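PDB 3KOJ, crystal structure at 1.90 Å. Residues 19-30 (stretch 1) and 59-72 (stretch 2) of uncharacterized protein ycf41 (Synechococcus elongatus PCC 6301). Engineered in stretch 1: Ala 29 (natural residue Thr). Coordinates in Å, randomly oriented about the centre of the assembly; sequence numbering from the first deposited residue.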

ATOM      1  N   THR B  19       8.702  13.503  -7.503  1.00 15.17           N
ATOM      2  CA  THR B  19       8.990  14.918  -7.694  1.00 14.30           C
ATOM      3  C   THR B  19       8.197  15.459  -8.887  1.00 17.21           C
ATOM      4  O   THR B  19       8.163  14.844  -9.954  1.00 16.07           O
ATOM      5  CB  THR B  19      10.500  15.131  -7.968  1.00 20.08           C
ATOM      6  OG1 THR B  19      11.261  14.572  -6.888  1.00 21.20           O
ATOM      7  CG2 THR B  19      10.824  16.619  -8.098  1.00 22.33           C
ATOM      8  N   VAL B  20       7.560  16.608  -8.707  1.00 16.15           N
ATOM      9  CA  VAL B  20       6.784  17.223  -9.785  1.00 14.75           C
ATOM     10  C   VAL B  20       7.755  17.767 -10.843  1.00 17.35           C
ATOM     11  O   VAL B  20       8.596  18.613 -10.537  1.00 16.90           O
ATOM     12  CB  VAL B  20       5.918  18.386  -9.230  1.00 20.75           C
ATOM     13  CG1 VAL B  20       5.117  19.045 -10.351  1.00 19.01           C
ATOM     14  CG2 VAL B  20       4.983  17.857  -8.145  1.00 17.69           C
ATOM     15  N   VAL B  21       7.653  17.277 -12.077  1.00 16.70           N
ATOM     16  CA  VAL B  21       8.545  17.744 -13.140  1.00 15.92           C
ATOM     17  C   VAL B  21       7.819  18.437 -14.289  1.00 22.26           C
ATOM     18  O   VAL B  21       8.443  18.950 -15.214  1.00 21.14           O
ATOM     19  CB  VAL B  21       9.422  16.604 -13.681  1.00 15.28           C
ATOM     20  CG1 VAL B  21      10.292  16.061 -12.551  1.00 15.08           C
ATOM     21  CG2 VAL B  21       8.556  15.511 -14.277  1.00 16.05           C
ATOM     22  N   GLU B  22       6.492  18.422 -14.241  1.00 20.71           N
ATOM     23  CA  GLU B  22       5.697  19.152 -15.219  1.00 21.49           C
ATOM     24  C   GLU B  22       4.533  19.695 -14.416  1.00 24.61           C
ATOM     25  O   GLU B  22       3.746  18.937 -13.835  1.00 22.34           O
ATOM     26  CB  GLU B  22       5.197  18.286 -16.379  1.00 24.67           C
ATOM     27  CG  GLU B  22       4.643  19.171 -17.505  1.00 27.07           C
ATOM     28  CD  GLU B  22       4.520  18.470 -18.850  1.00 36.86           C
ATOM     29  OE1 GLU B  22       5.453  17.733 -19.235  1.00 39.21           O
ATOM     30  OE2 GLU B  22       3.494  18.676 -19.535  1.00 44.51           O
ATOM     31  N   ALA B  23       4.458  21.019 -14.361  1.00 21.30           N
ATOM     32  CA  ALA B  23       3.423  21.701 -13.600  1.00 21.55           C
ATOM     33  C   ALA B  23       2.015  21.286 -13.997  1.00 22.36           C
ATOM     34  O   ALA B  23       1.721  21.056 -15.170  1.00 24.44           O
ATOM     35  CB  ALA B  23       3.585  23.216 -13.746  1.00 21.92           C
ATOM     36  N   PRO B  24       1.125  21.175 -13.007  1.00 21.09           N
ATOM     37  CA  PRO B  24      -0.265  20.791 -13.238  1.00 21.99           C
ATOM     38  C   PRO B  24      -0.999  21.777 -14.143  1.00 26.63           C
ATOM     39  O   PRO B  24      -0.823  22.993 -14.029  1.00 26.98           O
ATOM     40  CB  PRO B  24      -0.854  20.749 -11.823  1.00 22.81           C
ATOM     41  CG  PRO B  24       0.036  21.659 -11.037  1.00 28.76           C
ATOM     42  CD  PRO B  24       1.395  21.318 -11.567  1.00 27.11           C
ATOM     43  N   GLN B  25      -1.796  21.232 -15.055  1.00 21.38           N
ATOM     44  CA  GLN B  25      -2.604  22.017 -15.982  1.00 26.16           C
ATOM     45  C   GLN B  25      -4.038  21.592 -15.709  1.00 28.20           C
ATOM     46  O   GLN B  25      -4.327  20.395 -15.624  1.00 24.32           O
ATOM     47  CB  GLN B  25      -2.237  21.696 -17.433  1.00 38.53           C
ATOM     48  CG  GLN B  25      -0.787  21.977 -17.791  1.00 47.04           C
ATOM     49  CD  GLN B  25      -0.401  23.425 -17.564  1.00 55.87           C
ATOM     50  OE1 GLN B  25       0.428  23.735 -16.705  1.00 62.74           O
ATOM     51  NE2 GLN B  25      -1.001  24.323 -18.336  1.00 52.97           N
ATOM     52  N   LEU B  26      -4.934  22.562 -15.570  1.00 24.33           N
ATOM     53  CA  LEU B  26      -6.327  22.256 -15.278  1.00 27.06           C
ATOM     54  C   LEU B  26      -7.288  22.519 -16.430  1.00 24.57           C
ATOM     55  O   LEU B  26      -7.111  23.455 -17.208  1.00 29.59           O
ATOM     56  CB  LEU B  26      -6.782  23.049 -14.047  1.00 30.80           C
ATOM     57  CG  LEU B  26      -7.329  22.234 -12.872  1.00 43.86           C
ATOM     58  CD1 LEU B  26      -7.553  23.140 -11.678  1.00 52.00           C
ATOM     59  CD2 LEU B  26      -8.622  21.549 -13.277  1.00 54.29           C
ATOM     60  N   ARG B  27      -8.304  21.670 -16.533  1.00 22.48           N
ATOM     61  CA  ARG B  27      -9.331  21.812 -17.558  1.00 29.65           C
ATOM     62  C   ARG B  27     -10.608  21.241 -16.962  1.00 31.20           C
ATOM     63  O   ARG B  27     -10.576  20.610 -15.903  1.00 26.79           O
ATOM     64  CB  ARG B  27      -8.964  21.023 -18.821  1.00 33.54           C
ATOM     65  CG  ARG B  27      -9.053  19.510 -18.657  1.00 35.74           C
ATOM     66  CD  ARG B  27      -8.500  18.758 -19.862  1.00 41.63           C
ATOM     67  NE  ARG B  27      -8.383  17.323 -19.608  1.00 47.58           N
ATOM     68  CZ  ARG B  27      -9.403  16.468 -19.599  1.00 53.57           C
ATOM     69  NH1 ARG B  27     -10.637  16.893 -19.834  1.00 58.07           N
ATOM     70  NH2 ARG B  27      -9.187  15.183 -19.344  1.00 53.81           N
ATOM     71  N   TYR B  28     -11.733  21.486 -17.619  1.00 30.88           N
ATOM     72  CA  TYR B  28     -12.993  20.927 -17.154  1.00 31.85           C
ATOM     73  C   TYR B  28     -13.334  19.776 -18.088  1.00 31.03           C
ATOM     74  O   TYR B  28     -13.159  19.883 -19.302  1.00 39.35           O
ATOM     75  CB  TYR B  28     -14.109  21.979 -17.158  1.00 33.87           C
ATOM     76  CG  TYR B  28     -14.192  22.751 -15.862  1.00 36.50           C
ATOM     77  CD1 TYR B  28     -13.496  23.946 -15.690  1.00 39.85           C
ATOM     78  CD2 TYR B  28     -14.927  22.257 -14.785  1.00 38.56           C
ATOM     79  CE1 TYR B  28     -13.526  24.628 -14.473  1.00 44.15           C
ATOM     80  CE2 TYR B  28     -14.963  22.928 -13.566  1.00 44.80           C
ATOM     81  CZ  TYR B  28     -14.260  24.111 -13.416  1.00 48.52           C
ATOM     82  OH  TYR B  28     -14.285  24.770 -12.208  1.00 51.81           O
ATOM     83  N   ALA B  29     -13.797  18.668 -17.518  1.00 28.58           N
ATOM     84  CA  ALA B  29     -14.150  17.491 -18.307  1.00 37.75           C
ATOM     85  C   ALA B  29     -15.330  17.767 -19.240  1.00 46.61           C
ATOM     86  O   ALA B  29     -15.817  18.896 -19.319  1.00 50.53           O
ATOM     87  CB  ALA B  29     -14.474  16.325 -17.381  1.00 36.59           C
ATOM     88  N   GLN B  30     -15.785  16.729 -19.939  1.00 55.75           N
ATOM     89  CA  GLN B  30     -16.898  16.852 -20.883  1.00 63.80           C
ATOM     90  C   GLN B  30     -18.137  17.511 -20.286  1.00 58.93           C
ATOM     91  O   GLN B  30     -18.833  18.266 -20.963  1.00 65.88           O
ATOM     92  CB  GLN B  30     -17.296  15.475 -21.429  1.00 72.64           C
ATOM     93  CG  GLN B  30     -17.937  14.548 -20.397  1.00 79.14           C
ATOM     94  CD  GLN B  30     -18.584  13.327 -21.030  1.00 84.07           C
ATOM     95  OE1 GLN B  30     -18.017  12.705 -21.927  1.00 86.42           O
ATOM     96  NE2 GLN B  30     -19.774  12.970 -20.553  1.00 84.27           N
ATOM     97  N   GLY B  59      -5.755  13.970 -11.705  1.00 18.48           N
ATOM     98  CA  GLY B  59      -6.669  14.072 -10.582  1.00 22.00           C
ATOM     99  C   GLY B  59      -7.998  14.660 -11.022  1.00 20.91           C
ATOM    100  O   GLY B  59      -8.034  15.570 -11.855  1.00 20.90           O
ATOM    101  N   TRP B  60      -9.093  14.145 -10.472  1.00 20.30           N
ATOM    102  CA  TRP B  60     -10.421  14.637 -10.828  1.00 24.17           C
ATOM    103  C   TRP B  60     -11.129  15.253  -9.627  1.00 26.46           C
ATOM    104  O   TRP B  60     -10.913  14.846  -8.486  1.00 29.85           O
ATOM    105  CB  TRP B  60     -11.284  13.501 -11.382  1.00 23.67           C
ATOM    106  CG  TRP B  60     -10.724  12.820 -12.586  1.00 24.94           C
ATOM    107  CD1 TRP B  60      -9.625  12.009 -12.636  1.00 28.22           C
ATOM    108  CD2 TRP B  60     -11.235  12.889 -13.925  1.00 27.01           C
ATOM    109  NE1 TRP B  60      -9.423  11.567 -13.922  1.00 31.38           N
ATOM    110  CE2 TRP B  60     -10.394  12.090 -14.730  1.00 30.53           C
ATOM    111  CE3 TRP B  60     -12.321  13.543 -14.517  1.00 36.53           C
ATOM    112  CZ2 TRP B  60     -10.607  11.933 -16.107  1.00 38.50           C
ATOM    113  CZ3 TRP B  60     -12.531  13.386 -15.884  1.00 43.32           C
ATOM    114  CH2 TRP B  60     -11.677  12.584 -16.662  1.00 39.89           C
ATOM    115  N   GLY B  61     -11.974  16.242  -9.896  1.00 26.23           N
ATOM    116  CA  GLY B  61     -12.726  16.885  -8.834  1.00 31.37           C
ATOM    117  C   GLY B  61     -11.911  17.688  -7.843  1.00 33.35           C
ATOM    118  O   GLY B  61     -11.005  18.429  -8.223  1.00 29.12           O
ATOM    119  N   ALA B  62     -12.237  17.535  -6.564  1.00 29.42           N
ATOM    120  CA  ALA B  62     -11.556  18.262  -5.502  1.00 28.89           C
ATOM    121  C   ALA B  62     -10.046  18.062  -5.501  1.00 26.20           C
ATOM    122  O   ALA B  62      -9.290  19.005  -5.257  1.00 25.50           O
ATOM    123  CB  ALA B  62     -12.130  17.859  -4.149  1.00 34.99           C
ATOM    124  N   VAL B  63      -9.597  16.841  -5.775  1.00 26.56           N
ATOM    125  CA  VAL B  63      -8.162  16.587  -5.770  1.00 23.05           C
ATOM    126  C   VAL B  63      -7.470  17.314  -6.923  1.00 23.97           C
ATOM    127  O   VAL B  63      -6.289  17.651  -6.827  1.00 25.03           O
ATOM    128  CB  VAL B  63      -7.852  15.067  -5.816  1.00 31.42           C
ATOM    129  CG1 VAL B  63      -8.005  14.533  -7.223  1.00 31.28           C
ATOM    130  CG2 VAL B  63      -6.451  14.813  -5.273  1.00 34.55           C
ATOM    131  N   ALA B  64      -8.206  17.574  -8.001  1.00 25.63           N
ATOM    132  CA  ALA B  64      -7.644  18.291  -9.144  1.00 20.50           C
ATOM    133  C   ALA B  64      -7.304  19.723  -8.721  1.00 21.29           C
ATOM    134  O   ALA B  64      -6.238  20.247  -9.048  1.00 23.32           O
ATOM    135  CB  ALA B  64      -8.642  18.314 -10.301  1.00 26.25           C
ATOM    136  N   GLN B  65      -8.215  20.351  -7.984  1.00 22.02           N
ATOM    137  CA  GLN B  65      -7.999  21.722  -7.528  1.00 23.99           C
ATOM    138  C   GLN B  65      -6.833  21.792  -6.538  1.00 29.34           C
ATOM    139  O   GLN B  65      -6.080  22.767  -6.519  1.00 25.70           O
ATOM    140  CB  GLN B  65      -9.281  22.258  -6.887  1.00 30.89           C
ATOM    141  CG  GLN B  65     -10.494  22.151  -7.808  1.00 42.82           C
ATOM    142  CD  GLN B  65     -11.781  22.627  -7.160  1.00 52.05           C
ATOM    143  OE1 GLN B  65     -12.034  22.354  -5.987  1.00 55.65           O
ATOM    144  NE2 GLN B  65     -12.609  23.324  -7.929  1.00 48.84           N
ATOM    145  N   GLU B  66      -6.685  20.749  -5.733  1.00 26.15           N
ATOM    146  CA  GLU B  66      -5.612  20.674  -4.746  1.00 31.19           C
ATOM    147  C   GLU B  66      -4.247  20.547  -5.433  1.00 29.84           C
ATOM    148  O   GLU B  66      -3.269  21.170  -5.011  1.00 30.93           O
ATOM    149  CB  GLU B  66      -5.856  19.481  -3.818  1.00 33.70           C
ATOM    150  CG  GLU B  66      -4.799  19.276  -2.752  1.00 37.83           C
ATOM    151  CD  GLU B  66      -5.148  18.144  -1.809  1.00 44.99           C
ATOM    152  OE1 GLU B  66      -6.211  17.515  -2.001  1.00 49.56           O
ATOM    153  OE2 GLU B  66      -4.361  17.881  -0.874  1.00 50.34           O
ATOM    154  N   LEU B  67      -4.184  19.747  -6.494  1.00 27.56           N
ATOM    155  CA  LEU B  67      -2.937  19.564  -7.234  1.00 24.45           C
ATOM    156  C   LEU B  67      -2.473  20.884  -7.846  1.00 25.40           C
ATOM    157  O   LEU B  67      -1.330  21.301  -7.659  1.00 26.90           O
ATOM    158  CB  LEU B  67      -3.121  18.522  -8.346  1.00 22.94           C
ATOM    159  CG  LEU B  67      -3.326  17.067  -7.911  1.00 27.78           C
ATOM    160  CD1 LEU B  67      -3.569  16.187  -9.138  1.00 25.23           C
ATOM    161  CD2 LEU B  67      -2.098  16.590  -7.138  1.00 26.80           C
ATOM    162  N   GLN B  68      -3.366  21.539  -8.577  1.00 26.43           N
ATOM    163  CA  GLN B  68      -3.045  22.809  -9.222  1.00 31.91           C
ATOM    164  C   GLN B  68      -2.691  23.887  -8.212  1.00 36.41           C
ATOM    165  O   GLN B  68      -1.824  24.727  -8.457  1.00 30.34           O
ATOM    166  CB  GLN B  68      -4.226  23.286 -10.074  1.00 39.20           C
ATOM    167  CG  GLN B  68      -4.186  24.773 -10.419  1.00 54.23           C
ATOM    168  CD  GLN B  68      -4.822  25.643  -9.344  1.00 66.66           C
ATOM    169  OE1 GLN B  68      -4.363  26.754  -9.076  1.00 71.12           O
ATOM    170  NE2 GLN B  68      -5.893  25.142  -8.735  1.00 69.51           N
ATOM    171  N   ASP B  69      -3.369  23.856  -7.074  1.00 30.03           N
ATOM    172  CA  ASP B  69      -3.156  24.848  -6.036  1.00 40.35           C
ATOM    173  C   ASP B  69      -1.843  24.690  -5.285  1.00 38.40           C
ATOM    174  O   ASP B  69      -1.168  25.674  -4.987  1.00 34.52           O
ATOM    175  CB  ASP B  69      -4.316  24.789  -5.037  1.00 50.28           C
ATOM    176  CG  ASP B  69      -4.200  25.829  -3.941  1.00 62.44           C
ATOM    177  OD1 ASP B  69      -4.269  27.036  -4.256  1.00 67.79           O
ATOM    178  OD2 ASP B  69      -4.040  25.441  -2.764  1.00 67.75           O
ATOM    179  N   ARG B  70      -1.474  23.443  -5.013  1.00 37.05           N
ATOM    180  CA  ARG B  70      -0.284  23.134  -4.227  1.00 36.84           C
ATOM    181  C   ARG B  70       0.984  22.636  -4.923  1.00 36.30           C
ATOM    182  O   ARG B  70       2.094  22.998  -4.527  1.00 32.47           O
ATOM    183  CB  ARG B  70      -0.669  22.107  -3.163  1.00 39.86           C
ATOM    184  CG  ARG B  70      -1.835  22.520  -2.281  1.00 48.15           C
ATOM    185  CD  ARG B  70      -1.412  23.633  -1.354  1.00 54.79           C
ATOM    186  NE  ARG B  70      -0.297  23.204  -0.514  1.00 61.14           N
ATOM    187  CZ  ARG B  70      -0.419  22.407   0.544  1.00 61.10           C
ATOM    188  NH1 ARG B  70      -1.613  21.953   0.905  1.00 57.85           N
ATOM    189  NH2 ARG B  70       0.656  22.053   1.235  1.00 60.46           N
ATOM    190  N   CYS B  71       0.831  21.796  -5.937  1.00 33.74           N
ATOM    191  CA  CYS B  71       1.992  21.226  -6.609  1.00 30.17           C
ATOM    192  C   CYS B  71       2.727  22.133  -7.580  1.00 29.42           C
ATOM    193  O   CYS B  71       2.161  22.601  -8.564  1.00 33.18           O
ATOM    194  CB  CYS B  71       1.588  19.930  -7.313  1.00 28.42           C
ATOM    195  SG  CYS B  71       0.948  18.663  -6.188  1.00 27.30           S
ATOM    196  N   ARG B  72       4.006  22.363  -7.291  1.00 24.84           N
ATOM    197  CA  ARG B  72       4.868  23.195  -8.124  1.00 26.94           C
ATOM    198  C   ARG B  72       6.111  22.407  -8.514  1.00 26.09           C
ATOM    199  O   ARG B  72       6.443  21.412  -7.867  1.00 19.79           O
ATOM    200  CB  ARG B  72       5.261  24.466  -7.369  1.00 33.35           C
ATOM    201  CG  ARG B  72       4.102  25.439  -7.211  1.00 46.04           C
ATOM    202  CD  ARG B  72       3.634  25.935  -8.579  1.00 57.43           C
ATOM    203  NE  ARG B  72       2.422  26.748  -8.505  1.00 66.16           N
ATOM    204  CZ  ARG B  72       1.184  26.265  -8.559  1.00 72.12           C
ATOM    205  NH1 ARG B  72       0.976  24.960  -8.692  1.00 69.67           N
ATOM    206  NH2 ARG B  72       0.148  27.089  -8.479  1.00 76.15           N
TER

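Strand 23-28 runs across helix 62-70 with an angle of 136° between their N-to-C directions and an axial separation of 7.8 Å at closest approach; Pro 24 CA and Gln 68 CA lie 5.3 Å apart. Before it, strand 19-21 belongs to a different sheet or face, the chain turning a corner at Glu 22. Gly 61 occupies the N-cap position, right before the helix, its positive phi favouring glycine, and Gly 61 O accepts a bond from Ala 64 N (2.9 Å). At the other end Cys 71 leaves helical geometry, though Cys 71 N still bonds Leu 67 O (2.8 Å). No hydrogen bond crosses between the stretches; packing holds them, burying 507 Å² in all, and apolar side chains such as Val 20 and Leu 26 suit such contacts.

Pro 24, Leu 26 and Ala 29 point their CA-to-CB bonds toward stretch 2, while Gln 25 points away. The compact ring of Pro 24 fits against the end of the helix: CG lies 3.8 Å from Gln 68 CA and 3.7 Å from Leu 67 O, and CD lies 3.4 Å from Cys 71 O. Leu 26 lays its branched side chain on the helix, its CD1 3.7 Å from Gln 68 CB and 4.1 Å from Ala 64 O, its CD2 4.4 Å from Ala 64 CB, where the buried alanine side chain ends. Before the corner, buried Val 20 sets CG2 4.1 Å from CB of Cys 71, also buried, an apolar contact, and CB 3.4 Å from Arg 72 O.

The CA-to-CB bond of Arg 72 points away from stretch 1, but the end of its side chain comes nearer: Arg 72 NH1 bonds Gln 68 O (2.8 Å) and Cys 71 O (2.6 Å), and the guanidinium lies oblique to Pro 24, with Arg 72 NH1 4.2 Å from Pro 24 CG. At the far end, the engineered Ala 29, buried, places CB 3.8 Å from Trp 60 CZ3, and Arg 27 NH2 approaches Trp 60 CH2 obliquely at 4.5 Å.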